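Local coordinates for protein phenylacetaldehyde dehydrogenase (Burkholderia cenocepacia, PDB 4O5H) that probably oxidises phenylacetaldehyde to phenylacetate with NAD+ as the electron acceptor, as a member of the aldehyde dehydrogenase family, at residues D49-N52 with T57-A60. Numbering follows the deposited sequence.
Sequences DVVN and TVIA. With NA (sodium ion), chain I.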
loop_
_atom_site.group_PDB
_atom_site.type_symbol
_atom_site.label_atom_id
_atom_site.label_comp_id
_atom_site.label_asym_id
_atom_site.label_seq_id
_atom_site.Cartn_x
_atom_site.Cartn_y
_atom_site.Cartn_z
ATOM N N ASP A 49 -9.781 -31.645 11.048
ATOM C CA ASP A 49 -9.911 -32.608 9.972
ATOM C C ASP A 49 -9.646 -32.023 8.609
ATOM O O ASP A 49 -10.058 -30.934 8.316
ATOM C CB ASP A 49 -11.321 -33.181 9.939
ATOM C CG ASP A 49 -11.621 -34.066 11.118
ATOM O OD1 ASP A 49 -10.702 -34.562 11.817
ATOM O OD2 ASP A 49 -12.817 -34.281 11.326
ATOM N N VAL A 50 -8.986 -32.812 7.779
ATOM C CA VAL A 50 -8.854 -32.526 6.378
ATOM C C VAL A 50 -9.758 -33.480 5.613
ATOM O O VAL A 50 -9.665 -34.693 5.769
ATOM C CB VAL A 50 -7.416 -32.703 5.912
ATOM C CG1 VAL A 50 -7.271 -32.244 4.485
ATOM C CG2 VAL A 50 -6.503 -31.894 6.809
ATOM N N VAL A 51 -10.618 -32.903 4.791
ATOM C CA VAL A 51 -11.683 -33.598 4.100
ATOM C C VAL A 51 -11.445 -33.609 2.584
ATOM O O VAL A 51 -11.008 -32.617 2.002
ATOM C CB VAL A 51 -13.011 -32.914 4.397
ATOM C CG1 VAL A 51 -14.143 -33.454 3.511
ATOM C CG2 VAL A 51 -13.395 -33.089 5.868
ATOM N N ASN A 52 -11.635 -34.770 1.977
ATOM C CA ASN A 52 -11.593 -34.904 0.513
ATOM C C ASN A 52 -12.949 -34.501 -0.010
ATOM O O ASN A 52 -13.946 -35.198 0.214
ATOM C CB ASN A 52 -11.328 -36.339 0.112
ATOM C CG ASN A 52 -11.310 -36.537 -1.376
ATOM O OD1 ASN A 52 -11.742 -35.676 -2.177
ATOM N ND2 ASN A 52 -10.803 -37.677 -1.783
ATOM N N THR A 57 -14.969 -37.560 2.944
ATOM C CA THR A 57 -14.271 -38.353 3.984
ATOM C C THR A 57 -13.060 -37.626 4.516
ATOM O O THR A 57 -12.455 -36.809 3.812
ATOM C CB THR A 57 -13.788 -39.723 3.473
ATOM O OG1 THR A 57 -12.872 -39.535 2.397
ATOM C CG2 THR A 57 -14.951 -40.574 3.002
ATOM N N VAL A 58 -12.674 -37.972 5.741
ATOM C CA VAL A 58 -11.487 -37.407 6.345
ATOM C C VAL A 58 -10.250 -38.135 5.836
ATOM O O VAL A 58 -10.192 -39.341 5.901
ATOM C CB VAL A 58 -11.551 -37.550 7.863
ATOM C CG1 VAL A 58 -10.238 -37.142 8.481
ATOM C CG2 VAL A 58 -12.692 -36.699 8.415
ATOM N N ILE A 59 -9.280 -37.427 5.301
ATOM C CA ILE A 59 -8.066 -38.041 4.784
ATOM C C ILE A 59 -6.827 -37.771 5.651
ATOM O O ILE A 59 -5.785 -38.365 5.422
ATOM C CB ILE A 59 -7.781 -37.600 3.305
ATOM C CG1 ILE A 59 -7.742 -36.072 3.159
ATOM C CG2 ILE A 59 -8.853 -38.168 2.396
ATOM C CD1 ILE A 59 -7.196 -35.542 1.845
ATOM N N ALA A 60 -6.913 -36.797 6.545
ATOM C CA ALA A 60 -5.790 -36.379 7.356
ATOM C C ALA A 60 -6.316 -35.500 8.469
ATOM O O ALA A 60 -7.460 -35.068 8.437
ATOM C CB ALA A 60 -4.751 -35.585 6.532
HETATM NA NA NA I . -9.510 -30.038 2.139
HETATM O O HOH W 1 -10.360 -30.112 4.394
HETATM O O HOH W 2 -10.620 -40.219 0.174
HETATM O O HOH W 3 -11.777 -29.731 1.526
#
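With chi1 of 54°, Ile59 sets its CG1 between its own backbone N and carbonyl carbon, and this turn brings the branch against Val50, where CG1 lies 4.1 Å from Val50 CG1; the latter gets there by standing anti to the backbone N of Val50. The contact lies at a classic beta bulge, a worked example of how one extra residue is fitted into a two-stranded beta hairpin. Strand 47-52 pairs antiparallel with strand 57-63, yet Val50 stands across from two residues, Ile59 and Ala60, so the register slips by one; the short segments run at 120°, consistent with the strong twist a bulge brings. The backbone of Val50 serves both bulge residues. Its N gives a hydrogen bond to Ala60 O (2.8 Å), the donor standing 36° above that carbonyl's plane, while Ile59 N, 2.8 Å from Val50 O, lies nearly in line with the C=O of Val50; the two N-H groups point about equally straight at their acceptors. A CA-H...O contact from Val58 also reaches Val50 O. Beyond the bulge, Asn52 N donates to Thr57 O.

Val50 and Ala60 share a face of the hairpin, CB to CB at 4.0 Å, and Ile59 CG2 packs on Asn52 CB. Leu215 of helix 215-227 touches Val50, Ile59 and Ala60, and Leu118 of helix 109-120 touches Asn52 and Ile59. At the turn, a water takes a bond from Asn52 ND2 and gives one to Thr57 OG1; Thr57 OG1 is also hydrogen-bonded to Asp55 OD1, and Asn52 OD1 accepts from Ala54 N.

The outer edge of strand 47-52 serves a sodium ion, which the backbone oxygens of Asp119 and Asp212 also bind, so the metal bridges the hairpin to helix 109-120 and to Asp212. Val51 O coordinates it at 3.0 Å, and a water 2.4 Å from the sodium ion accepts a hydrogen bond from Val51 N.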